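Local coordinates for protein transcriptional regulator, SorC family (Enterococcus faecalis, PDB 2O0M) that probably regulates transcription as a member of the SorC family, with a DNA-binding region and a domain thought to bind a sugar, at residues 241-246 against 305-310; 156-161 against 192-197; 114-119 against 332-337; 273-278 against 292-297. All coordinates share one frame; numbering follows the deposited sequence.

Interaction 1: residues 241-246 against 305-310; sequences HSIGRA and AIAGGK
His241 and Ala305 face each other as a parallel beta bridge, their CA atoms 5.1 Å apart, and the tight part of the contact is built round this pair. The carbonyl O of His241 accepts from Ile306 N at 2.8 Å, in the carbonyl plane. The imidazole of His241 lies over the neighbouring strand: its CG sits between the backbone N and the carbonyl carbon (chi1 70°), and Ala305 CA comes over one ring face, off centre toward the rim, as a CH-pi contact. Ala305 CB meets the far end of the ring, 3.6 Å from His241 CE1; a methyl is small enough to let the ring lie this close.

One residue on, a side chain takes over from the backbone. Ser242 OG, anti to its own N (chi1 -168°), donates to Ile306 O at 2.7 Å, in the plane of that carbonyl. Serine suits the place because its short arm carries a hydroxyl just far enough to reach the carbonyl of Ile306. Ile243 N is buried here without a hydrogen-bond partner, under the methyl of Ala307, whose CB lies 4.2 Å from Ile243 CB.

Beyond Ala307 the segments diverge. Gly308, Gly309 and Lys310 do not meet Gly244 to Ala246, and the long chains of Arg245 and Lys310 are solvent-exposed; a bound phosphate lies about 4 Å from the Ser242 side chain.

Strands 238-245 and 302-306 are thus neighbours in the central sheet: Ile306 packs on helices 122-138 and 152-159, while Ile243 and Ala307 pack on helix 313-320.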
loop_
_atom_site.group_PDB
_atom_site.type_symbol
_atom_site.label_atom_id
_atom_site.label_comp_id
_atom_site.label_asym_id
_atom_site.label_seq_id
_atom_site.Cartn_x
_atom_site.Cartn_y
_atom_site.Cartn_z
ATOM N N HIS A 241 1.392 1.878 1.074
ATOM C CA HIS A 241 0.280 1.129 0.525
ATOM C C HIS A 241 -1.021 1.891 0.670
ATOM O O HIS A 241 -1.109 2.820 1.467
ATOM C CB HIS A 241 0.186 -0.220 1.237
ATOM C CG HIS A 241 -0.256 -0.127 2.668
ATOM N ND1 HIS A 241 0.566 0.299 3.688
ATOM C CD2 HIS A 241 -1.442 -0.430 3.243
ATOM C CE1 HIS A 241 -0.102 0.270 4.829
ATOM N NE2 HIS A 241 -1.315 -0.194 4.589
ATOM N N SER A 242 -2.029 1.487 -0.100
ATOM C CA SER A 242 -3.396 1.911 0.164
ATOM C C SER A 242 -4.138 0.785 0.880
ATOM O O SER A 242 -3.555 -0.240 1.278
ATOM C CB SER A 242 -4.110 2.383 -1.118
ATOM O OG SER A 242 -5.327 3.049 -0.823
ATOM N N ILE A 243 -5.423 1.016 1.092
ATOM C CA ILE A 243 -6.335 0.056 1.688
ATOM C C ILE A 243 -7.476 -0.077 0.711
ATOM O O ILE A 243 -8.092 0.924 0.323
ATOM C CB ILE A 243 -6.838 0.548 3.059
ATOM C CG1 ILE A 243 -5.657 0.732 4.026
ATOM C CG2 ILE A 243 -7.853 -0.421 3.655
ATOM C CD1 ILE A 243 -5.985 1.634 5.199
ATOM N N GLY A 244 -7.764 -1.307 0.310
ATOM C CA GLY A 244 -8.802 -1.556 -0.681
ATOM C C GLY A 244 -10.127 -1.922 -0.053
ATOM O O GLY A 244 -10.179 -2.430 1.070
ATOM N N ARG A 245 -11.198 -1.640 -0.787
ATOM C CA ARG A 245 -12.527 -2.128 -0.460
ATOM C C ARG A 245 -12.570 -3.575 -0.976
ATOM O O ARG A 245 -12.366 -3.829 -2.170
ATOM C CB ARG A 245 -13.584 -1.209 -1.095
ATOM C CG ARG A 245 -13.526 0.216 -0.523
ATOM C CD ARG A 245 -14.394 1.242 -1.244
ATOM N NE ARG A 245 -15.806 0.906 -1.119
ATOM C CZ ARG A 245 -16.549 0.353 -2.077
ATOM N NH1 ARG A 245 -16.030 0.077 -3.266
ATOM N NH2 ARG A 245 -17.819 0.068 -1.848
ATOM N N ALA A 246 -12.791 -4.523 -0.065
ATOM C CA ALA A 246 -12.480 -5.943 -0.296
ATOM C C ALA A 246 -13.115 -6.555 -1.547
ATOM O O ALA A 246 -12.418 -7.119 -2.379
ATOM C CB ALA A 246 -12.843 -6.764 0.918
ATOM N N ALA A 305 0.256 4.320 5.215
ATOM C CA ALA A 305 -0.995 3.938 4.564
ATOM C C ALA A 305 -1.622 5.202 3.957
ATOM O O ALA A 305 -1.699 6.250 4.609
ATOM C CB ALA A 305 -1.946 3.335 5.550
ATOM N N ILE A 306 -2.088 5.096 2.716
ATOM C CA ILE A 306 -2.700 6.230 2.025
ATOM C C ILE A 306 -4.060 5.786 1.526
ATOM O O ILE A 306 -4.145 4.947 0.644
ATOM C CB ILE A 306 -1.856 6.681 0.811
ATOM C CG1 ILE A 306 -0.413 6.953 1.228
ATOM C CG2 ILE A 306 -2.470 7.931 0.182
ATOM C CD1 ILE A 306 0.501 7.403 0.076
ATOM N N ALA A 307 -5.120 6.373 2.066
ATOM C CA ALA A 307 -6.475 5.963 1.701
ATOM C C ALA A 307 -7.437 7.065 2.075
ATOM O O ALA A 307 -7.416 7.571 3.203
ATOM C CB ALA A 307 -6.858 4.657 2.371
ATOM N N GLY A 308 -8.282 7.421 1.120
ATOM C CA GLY A 308 -9.212 8.517 1.320
ATOM C C GLY A 308 -10.567 8.234 0.718
ATOM O O GLY A 308 -10.771 7.211 0.049
ATOM N N GLY A 309 -11.480 9.170 0.958
ATOM C CA GLY A 309 -12.843 9.108 0.443
ATOM C C GLY A 309 -13.785 8.558 1.500
ATOM O O GLY A 309 -13.446 7.632 2.231
ATOM N N LYS A 310 -14.981 9.131 1.591
ATOM C CA LYS A 310 -16.005 8.573 2.454
ATOM C C LYS A 310 -16.242 7.085 2.126
ATOM O O LYS A 310 -16.529 6.280 3.014
ATOM C CB LYS A 310 -17.308 9.369 2.323
ATOM C CG LYS A 310 -18.417 8.854 3.213
ATOM C CD LYS A 310 -19.358 7.913 2.493
ATOM C CE LYS A 310 -20.259 7.221 3.495
ATOM N NZ LYS A 310 -21.190 6.245 2.895
#

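Interaction 2: residues 156-161 against 192-197; sequences MVAENM and SAVMAN
Ala158 packs against Val194 and Met195 where helix 152-159 meets helix 188-199, and no hydrogen bond crosses between the two segments. The contact is mainly apolar. Ala158 CB points at the other helix and meets Met195 CG at 3.5 Å and Val194 CG1 at 3.7 Å. With only a methyl to accommodate, the backbones come close, the CA atoms of Ala158 and Met195 being 4.9 Å apart. Met195, a selenomethionine, has CG beside its backbone N (chi1 -73°) and an extended chain beyond it; the Met195 and Val157 side chains cross obliquely, with Met195 CE 4.0 Å from Val157 CG1. A long, flexible, unbranched chain suits this reach along the buried side of the helix pair.

Contacts of apolar with polar atoms form a second group. Val194 CG1, anti to the backbone N (chi1 173°), lies 3.6 Å from Ala158 O. Glu159 is bent at chi2, and its side chain runs across that of Val194 at about a right angle, with Glu159 OE2 3.8 Å from Val194 CG2. This brings the charged group over the outer margin of the contact while Glu159 itself remains exposed.

Within 156-161, Asn160 ND2 donates to Met156 O at 2.8 Å.

Close helix-helix packing through alanine, beside the parallel strands 142-148 and 169-175, is in keeping with the alpha/beta, Rossmann-like architecture of the putative sugar-binding domain.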
loop_
_atom_site.group_PDB
_atom_site.type_symbol
_atom_site.label_atom_id
_atom_site.label_comp_id
_atom_site.label_asym_id
_atom_site.label_seq_id
_atom_site.Cartn_x
_atom_site.Cartn_y
_atom_site.Cartn_z
HETATM N N MSE A 156 -1.890 7.162 -8.738
HETATM C CA MSE A 156 -2.012 8.626 -8.759
HETATM C C MSE A 156 -1.039 9.316 -7.819
HETATM O O MSE A 156 -0.453 10.366 -8.164
HETATM C CB MSE A 156 -3.436 9.047 -8.433
HETATM C CG MSE A 156 -4.431 8.643 -9.488
HETATM SE SE MSE A 156 -4.035 9.307 -11.282
HETATM C CE MSE A 156 -3.276 11.023 -10.849
ATOM N N VAL A 157 -0.856 8.744 -6.628
ATOM C CA VAL A 157 0.158 9.227 -5.711
ATOM C C VAL A 157 1.531 9.231 -6.377
ATOM O O VAL A 157 2.254 10.228 -6.334
ATOM C CB VAL A 157 0.211 8.365 -4.422
ATOM C CG1 VAL A 157 1.482 8.668 -3.629
ATOM C CG2 VAL A 157 -1.038 8.602 -3.571
ATOM N N ALA A 158 1.895 8.104 -6.990
ATOM C CA ALA A 158 3.206 7.965 -7.613
ATOM C C ALA A 158 3.432 9.036 -8.688
ATOM O O ALA A 158 4.499 9.647 -8.750
ATOM C CB ALA A 158 3.379 6.573 -8.196
ATOM N N GLU A 159 2.419 9.280 -9.510
ATOM C CA GLU A 159 2.528 10.260 -10.608
ATOM C C GLU A 159 2.783 11.673 -10.087
ATOM O O GLU A 159 3.296 12.531 -10.818
ATOM C CB GLU A 159 1.250 10.253 -11.449
ATOM C CG GLU A 159 1.020 8.974 -12.228
ATOM C CD GLU A 159 1.982 8.787 -13.398
ATOM O OE1 GLU A 159 2.682 9.767 -13.778
ATOM O OE2 GLU A 159 2.016 7.658 -13.947
ATOM N N ASN A 160 2.434 11.913 -8.825
ATOM C CA ASN A 160 2.475 13.253 -8.237
ATOM C C ASN A 160 3.530 13.429 -7.144
ATOM O O ASN A 160 3.422 14.321 -6.292
ATOM C CB ASN A 160 1.078 13.603 -7.724
ATOM C CG ASN A 160 0.110 13.914 -8.853
ATOM O OD1 ASN A 160 0.161 14.996 -9.432
ATOM N ND2 ASN A 160 -0.787 12.980 -9.157
HETATM N N MSE A 161 4.580 12.617 -7.196
HETATM C CA MSE A 161 5.674 12.714 -6.229
HETATM C C MSE A 161 6.715 13.739 -6.663
HETATM O O MSE A 161 6.857 14.020 -7.856
HETATM C CB MSE A 161 6.364 11.373 -6.081
HETATM C CG MSE A 161 5.441 10.301 -5.682
HETATM SE SE MSE A 161 5.073 10.488 -3.837
HETATM C CE MSE A 161 6.815 9.909 -3.013
ATOM N N SER A 192 6.195 1.334 -8.651
ATOM C CA SER A 192 7.616 1.429 -8.257
ATOM C C SER A 192 8.423 2.234 -9.273
ATOM O O SER A 192 9.253 3.095 -8.910
ATOM C CB SER A 192 8.235 0.031 -8.130
ATOM O OG SER A 192 7.555 -0.732 -7.145
ATOM N N ALA A 193 8.166 1.969 -10.553
ATOM C CA ALA A 193 8.916 2.610 -11.630
ATOM C C ALA A 193 8.604 4.088 -11.690
ATOM O O ALA A 193 9.510 4.925 -11.841
ATOM C CB ALA A 193 8.628 1.942 -12.955
ATOM N N VAL A 194 7.326 4.416 -11.556
ATOM C CA VAL A 194 6.903 5.815 -11.573
ATOM C C VAL A 194 7.465 6.564 -10.366
ATOM O O VAL A 194 8.008 7.672 -10.500
ATOM C CB VAL A 194 5.365 5.949 -11.654
ATOM C CG1 VAL A 194 4.932 7.412 -11.491
ATOM C CG2 VAL A 194 4.877 5.395 -12.992
HETATM N N MSE A 195 7.343 5.967 -9.187
HETATM C CA MSE A 195 7.882 6.605 -7.985
HETATM C C MSE A 195 9.369 6.856 -8.138
HETATM O O MSE A 195 9.859 7.925 -7.788
HETATM C CB MSE A 195 7.646 5.735 -6.754
HETATM C CG MSE A 195 6.231 5.709 -6.291
HETATM SE SE MSE A 195 6.129 5.395 -4.343
HETATM C CE MSE A 195 4.255 5.814 -4.159
ATOM N N ALA A 196 10.087 5.875 -8.670
ATOM C CA ALA A 196 11.528 6.025 -8.851
ATOM C C ALA A 196 11.818 7.214 -9.756
ATOM O O ALA A 196 12.649 8.071 -9.435
ATOM C CB ALA A 196 12.130 4.763 -9.421
ATOM N N ASN A 197 11.102 7.279 -10.878
ATOM C CA ASN A 197 11.273 8.370 -11.829
ATOM C C ASN A 197 10.999 9.721 -11.205
ATOM O O ASN A 197 11.821 10.620 -11.288
ATOM C CB ASN A 197 10.366 8.195 -13.043
ATOM C CG ASN A 197 10.519 9.332 -14.048
ATOM O OD1 ASN A 197 11.610 9.564 -14.583
ATOM N ND2 ASN A 197 9.439 10.050 -14.299
#

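Interaction 3: residues 114-119 against 332-337; sequences AGDSDI and DEAAAN
Asp332 receives two bonds from Ser117 while also serving as the N-cap of helix 333-339, so one side chain joins a helix start to the loop after strand 109-113. Ser117 N and Ser117 OG each lie 2.7 Å from Asp332 OD2 and approach it from opposite faces of the carboxylate plane. The hydroxyl comes on the syn side; the N-H comes from well above the plane. Serine suits this place because it offers two donors to one oxygen.

Two more bonds complete the first shell. Glu333 OE1 accepts from Gly115 N at 3.0 Å through its anti lone pair, and Ala334 N donates to Gly115 O at 3.2 Å. The loop carbonyl thereby serves an N-H of the helix's first turn. The phi of Gly115, 105°, together with its psi would jam any CB against the preceding carbonyl O, a reason for glycine here. Ala334 CB abuts the Asp116 carboxyl group, 3.2 Å from Asp116 CG, and alanine's lone methyl suits so close an approach.

Further out, other bonds position these groups. Asp332 CG stands between backbone N and carbonyl carbon (chi1 58°), from where OD1 accepts from Ala335 N as the capping bond and also from Gly309 N. Donors at both oxygens, and the helix N-terminus, would probably stabilise the negative charge despite the nearness of Asp116. Strand 109-113 adds a backbone hydrogen bond between Val113 and Glu333. Asp116 shapes the loop through an Asx turn, in which Asp118 N meets Asp116 OD1 at 2.9 Å from above the carboxylate plane.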
loop_
_atom_site.group_PDB
_atom_site.type_symbol
_atom_site.label_atom_id
_atom_site.label_comp_id
_atom_site.label_asym_id
_atom_site.label_seq_id
_atom_site.Cartn_x
_atom_site.Cartn_y
_atom_site.Cartn_z
ATOM N N ALA A 114 -7.382 18.376 2.908
ATOM C CA ALA A 114 -8.649 19.041 2.680
ATOM C C ALA A 114 -9.372 18.371 1.529
ATOM O O ALA A 114 -8.768 18.079 0.500
ATOM C CB ALA A 114 -8.441 20.531 2.378
ATOM N N GLY A 115 -10.667 18.138 1.713
ATOM C CA GLY A 115 -11.529 17.714 0.629
ATOM C C GLY A 115 -11.925 16.253 0.661
ATOM O O GLY A 115 -11.794 15.571 1.680
ATOM N N ASP A 116 -12.398 15.793 -0.490
ATOM C CA ASP A 116 -12.993 14.468 -0.665
ATOM C C ASP A 116 -12.459 13.847 -1.957
ATOM O O ASP A 116 -12.879 14.220 -3.051
ATOM C CB ASP A 116 -14.523 14.583 -0.726
ATOM C CG ASP A 116 -15.219 13.233 -0.846
ATOM O OD1 ASP A 116 -14.544 12.199 -0.973
ATOM O OD2 ASP A 116 -16.463 13.209 -0.804
ATOM N N SER A 117 -11.543 12.891 -1.824
ATOM C CA SER A 117 -10.937 12.216 -2.976
ATOM C C SER A 117 -11.929 11.392 -3.798
ATOM O O SER A 117 -11.612 10.992 -4.917
ATOM C CB SER A 117 -9.789 11.297 -2.540
ATOM O OG SER A 117 -10.243 10.270 -1.672
ATOM N N ASP A 118 -13.105 11.112 -3.248
ATOM C CA ASP A 118 -14.158 10.476 -4.049
ATOM C C ASP A 118 -14.593 11.377 -5.197
ATOM O O ASP A 118 -14.864 10.903 -6.293
ATOM C CB ASP A 118 -15.388 10.148 -3.201
ATOM C CG ASP A 118 -15.173 8.963 -2.274
ATOM O OD1 ASP A 118 -14.458 8.020 -2.657
ATOM O OD2 ASP A 118 -15.747 8.985 -1.162
ATOM N N ILE A 119 -14.680 12.675 -4.936
ATOM C CA ILE A 119 -15.254 13.607 -5.904
ATOM C C ILE A 119 -14.262 14.653 -6.444
ATOM O O ILE A 119 -14.566 15.338 -7.430
ATOM C CB ILE A 119 -16.541 14.274 -5.325
ATOM C CG1 ILE A 119 -16.209 15.378 -4.316
ATOM C CG2 ILE A 119 -17.445 13.216 -4.690
ATOM C CD1 ILE A 119 -17.437 15.986 -3.608
ATOM N N ASP A 332 -8.142 11.846 3.851
ATOM C CA ASP A 332 -8.798 13.127 3.586
ATOM C C ASP A 332 -9.938 13.399 4.550
ATOM O O ASP A 332 -10.292 12.557 5.371
ATOM C CB ASP A 332 -9.215 13.262 2.118
ATOM C CG ASP A 332 -10.152 12.167 1.647
ATOM O OD1 ASP A 332 -10.798 11.506 2.480
ATOM O OD2 ASP A 332 -10.251 11.984 0.413
ATOM N N GLU A 333 -10.469 14.615 4.465
ATOM C CA GLU A 333 -11.545 15.046 5.338
ATOM C C GLU A 333 -12.764 14.158 5.183
ATOM O O GLU A 333 -13.448 13.865 6.155
ATOM C CB GLU A 333 -11.951 16.495 5.036
ATOM C CG GLU A 333 -10.980 17.550 5.534
ATOM C CD GLU A 333 -11.536 18.972 5.378
ATOM O OE1 GLU A 333 -11.784 19.397 4.229
ATOM O OE2 GLU A 333 -11.728 19.665 6.405
ATOM N N ALA A 334 -13.054 13.742 3.958
ATOM C CA ALA A 334 -14.257 12.956 3.723
ATOM C C ALA A 334 -14.191 11.625 4.471
ATOM O O ALA A 334 -15.159 11.210 5.108
ATOM C CB ALA A 334 -14.477 12.752 2.258
ATOM N N ALA A 335 -13.034 10.976 4.435
ATOM C CA ALA A 335 -12.866 9.719 5.161
ATOM C C ALA A 335 -12.896 9.940 6.674
ATOM O O ALA A 335 -13.594 9.231 7.394
ATOM C CB ALA A 335 -11.574 9.035 4.752
ATOM N N ALA A 336 -12.143 10.930 7.135
ATOM C CA ALA A 336 -12.041 11.230 8.556
ATOM C C ALA A 336 -13.392 11.607 9.162
ATOM O O ALA A 336 -13.766 11.078 10.204
ATOM C CB ALA A 336 -11.021 12.342 8.788
ATOM N N ASN A 337 -14.112 12.531 8.529
ATOM C CA ASN A 337 -15.436 12.927 9.033
ATOM C C ASN A 337 -16.366 11.718 9.177
ATOM O O ASN A 337 -17.099 11.605 10.154
ATOM C CB ASN A 337 -16.095 13.973 8.125
ATOM C CG ASN A 337 -15.446 15.344 8.220
ATOM O OD1 ASN A 337 -14.798 15.685 9.215
ATOM N ND2 ASN A 337 -15.637 16.151 7.181
#

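Interaction 4: residues 273-278 against 292-297; sequences FGYFFD and LQLKNL
Tyr275 and Leu294 slide past each other in opposite directions, and this arrangement lets them make two contacts at once. Leu294 CB lies over one face of the phenol ring, 3.5 Å above its plane and offset toward the rim, in a CH-pi contact nearest to Tyr275 CZ. At the end of the ring, Tyr275 OH accepts from Leu294 N at 3.1 Å, with a nearly straight N-H...O angle of 166°. Tyrosine suits the place because its flat ring covers the leucine while its hydroxyl reaches the backbone beyond.

Leu294 CG is anti to the backbone N (chi1 -171°), and the branch above it divides its contacts. The Leu294 and Phe277 side chains point tip to tip, Leu294 CD2 meeting Phe277 CZ at 4.1 Å near the plane of that ring and at its edge. CD1 approaches Phe273 obliquely.

Phe273 is met by two further leucines. Leu292 comes in aslant and sets CD2 over one face, 3.7 Å from Phe273 CD1. Leu297 instead reaches toward it tip to tip, its CD1 3.4 Å from Phe273 CE2, a tight apolar approach. The three leucines, branched at CG, offer methyls that can lie against the rings.

Tyr319 of helix 313-320 meets Phe277 edge-to-face, so the helix packs beside the cluster that joins strand 275-277 to the loop before strand 302-306. The contact is therefore mostly apolar: dispersion and CH-pi contacts hold the loop against the strand, while the one hydrogen bond between the segments ties the phenol oxygen to the backbone N-H of Leu294.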
loop_
_atom_site.group_PDB
_atom_site.type_symbol
_atom_site.label_atom_id
_atom_site.label_comp_id
_atom_site.label_asym_id
_atom_site.label_seq_id
_atom_site.Cartn_x
_atom_site.Cartn_y
_atom_site.Cartn_z
ATOM N N PHE A 273 -2.218 -5.740 1.023
ATOM C CA PHE A 273 -1.096 -6.687 0.813
ATOM C C PHE A 273 -1.540 -8.108 0.445
ATOM O O PHE A 273 -0.770 -9.065 0.607
ATOM C CB PHE A 273 -0.181 -6.765 2.035
ATOM C CG PHE A 273 0.261 -5.447 2.572
ATOM C CD1 PHE A 273 1.253 -4.722 1.947
ATOM C CD2 PHE A 273 -0.274 -4.961 3.749
ATOM C CE1 PHE A 273 1.670 -3.494 2.480
ATOM C CE2 PHE A 273 0.140 -3.743 4.268
ATOM C CZ PHE A 273 1.098 -3.026 3.636
ATOM N N GLY A 274 -2.761 -8.262 -0.059
ATOM C CA GLY A 274 -3.279 -9.587 -0.386
ATOM C C GLY A 274 -3.872 -10.326 0.795
ATOM O O GLY A 274 -4.055 -11.565 0.735
ATOM N N TYR A 275 -4.146 -9.584 1.868
ATOM C CA TYR A 275 -4.928 -10.077 3.005
ATOM C C TYR A 275 -6.280 -9.399 3.007
ATOM O O TYR A 275 -6.377 -8.213 2.684
ATOM C CB TYR A 275 -4.233 -9.780 4.336
ATOM C CG TYR A 275 -2.838 -10.370 4.447
ATOM C CD1 TYR A 275 -2.616 -11.596 5.057
ATOM C CD2 TYR A 275 -1.742 -9.698 3.920
ATOM C CE1 TYR A 275 -1.340 -12.131 5.148
ATOM C CE2 TYR A 275 -0.468 -10.219 3.999
ATOM C CZ TYR A 275 -0.258 -11.429 4.621
ATOM O OH TYR A 275 1.026 -11.928 4.696
ATOM N N PHE A 276 -7.319 -10.148 3.384
ATOM C CA PHE A 276 -8.671 -9.601 3.478
ATOM C C PHE A 276 -9.153 -9.602 4.919
ATOM O O PHE A 276 -8.973 -10.586 5.620
ATOM C CB PHE A 276 -9.621 -10.400 2.586
ATOM C CG PHE A 276 -9.327 -10.231 1.131
ATOM C CD1 PHE A 276 -10.011 -9.282 0.387
ATOM C CD2 PHE A 276 -8.307 -10.955 0.520
ATOM C CE1 PHE A 276 -9.725 -9.086 -0.937
ATOM C CE2 PHE A 276 -8.001 -10.752 -0.818
ATOM C CZ PHE A 276 -8.707 -9.825 -1.546
ATOM N N PHE A 277 -9.763 -8.495 5.338
ATOM C CA PHE A 277 -10.129 -8.271 6.743
ATOM C C PHE A 277 -11.631 -8.032 6.897
ATOM O O PHE A 277 -12.226 -7.288 6.128
ATOM C CB PHE A 277 -9.391 -7.051 7.297
ATOM C CG PHE A 277 -7.897 -7.111 7.123
ATOM C CD1 PHE A 277 -7.073 -7.538 8.165
ATOM C CD2 PHE A 277 -7.307 -6.728 5.921
ATOM C CE1 PHE A 277 -5.701 -7.584 8.004
ATOM C CE2 PHE A 277 -5.937 -6.783 5.757
ATOM C CZ PHE A 277 -5.127 -7.221 6.803
ATOM N N ASP A 278 -12.243 -8.646 7.909
ATOM C CA ASP A 278 -13.631 -8.326 8.229
ATOM C C ASP A 278 -13.672 -7.100 9.145
ATOM O O ASP A 278 -12.622 -6.546 9.478
ATOM C CB ASP A 278 -14.388 -9.540 8.803
ATOM C CG ASP A 278 -13.870 -9.992 10.160
ATOM O OD1 ASP A 278 -13.174 -9.223 10.849
ATOM O OD2 ASP A 278 -14.180 -11.139 10.547
ATOM N N LEU A 292 6.222 -9.580 0.866
ATOM C CA LEU A 292 6.098 -9.188 2.270
ATOM C C LEU A 292 5.110 -10.018 3.078
ATOM O O LEU A 292 4.002 -10.277 2.629
ATOM C CB LEU A 292 5.664 -7.717 2.347
ATOM C CG LEU A 292 5.301 -7.231 3.750
ATOM C CD1 LEU A 292 6.539 -6.712 4.480
ATOM C CD2 LEU A 292 4.212 -6.179 3.708
ATOM N N GLN A 293 5.513 -10.404 4.289
ATOM C CA GLN A 293 4.587 -10.965 5.274
ATOM C C GLN A 293 3.964 -9.879 6.151
ATOM O O GLN A 293 4.664 -9.000 6.639
ATOM C CB GLN A 293 5.315 -11.929 6.197
ATOM C CG GLN A 293 5.949 -13.091 5.512
ATOM C CD GLN A 293 6.596 -14.052 6.501
ATOM O OE1 GLN A 293 5.937 -14.552 7.415
ATOM N NE2 GLN A 293 7.885 -14.315 6.320
ATOM N N LEU A 294 2.659 -9.964 6.382
ATOM C CA LEU A 294 1.967 -9.003 7.235
ATOM C C LEU A 294 2.663 -8.873 8.593
ATOM O O LEU A 294 2.876 -7.761 9.085
ATOM C CB LEU A 294 0.510 -9.428 7.433
ATOM C CG LEU A 294 -0.456 -8.466 8.128
ATOM C CD1 LEU A 294 -0.614 -7.196 7.330
ATOM C CD2 LEU A 294 -1.800 -9.140 8.310
ATOM N N LYS A 295 3.034 -10.009 9.183
ATOM C CA LYS A 295 3.661 -10.012 10.514
ATOM C C LYS A 295 4.944 -9.175 10.564
ATOM O O LYS A 295 5.311 -8.642 11.616
ATOM C CB LYS A 295 3.956 -11.444 10.997
ATOM C CG LYS A 295 5.238 -12.061 10.459
ATOM C CD LYS A 295 5.519 -13.410 11.111
ATOM C CE LYS A 295 6.820 -14.016 10.620
ATOM N NZ LYS A 295 6.832 -15.488 10.875
ATOM N N ASN A 296 5.635 -9.074 9.438
ATOM C CA ASN A 296 6.916 -8.377 9.404
ATOM C C ASN A 296 6.780 -6.868 9.241
ATOM O O ASN A 296 7.762 -6.147 9.393
ATOM C CB ASN A 296 7.810 -8.951 8.313
ATOM C CG ASN A 296 8.284 -10.372 8.623
ATOM O OD1 ASN A 296 8.389 -10.781 9.785
ATOM N ND2 ASN A 296 8.574 -11.125 7.578
ATOM N N LEU A 297 5.576 -6.385 8.940
ATOM C CA LEU A 297 5.363 -4.932 8.888
ATOM C C LEU A 297 5.712 -4.269 10.205
ATOM O O LEU A 297 6.206 -3.147 10.208
ATOM C CB LEU A 297 3.913 -4.583 8.563
ATOM C CG LEU A 297 3.440 -4.638 7.127
ATOM C CD1 LEU A 297 2.018 -4.104 7.096
ATOM C CD2 LEU A 297 4.344 -3.807 6.220
#

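In the fold
All four contacts lie within the putative sugar-binding domain, and interaction 1 touches each of the others. Toward interaction 2, its centre 17 Å away, Ile306 CD1 packs on Val157 CG1 at 4.0 Å. Toward interaction 3, 12 Å away between centres, Gly308 C lies 3.2 Å from Ser117 OG. Toward interaction 4, 14 Å away between centres, the rings of His241 and Phe273 meet. Interactions 2 and 4 lie on opposite sides of the chain's centre. The phosphate near Ser242 probably came from the crystallisation liquor but may mark a pocket beside interaction 1. Along the chain, interaction 3 encloses the other three.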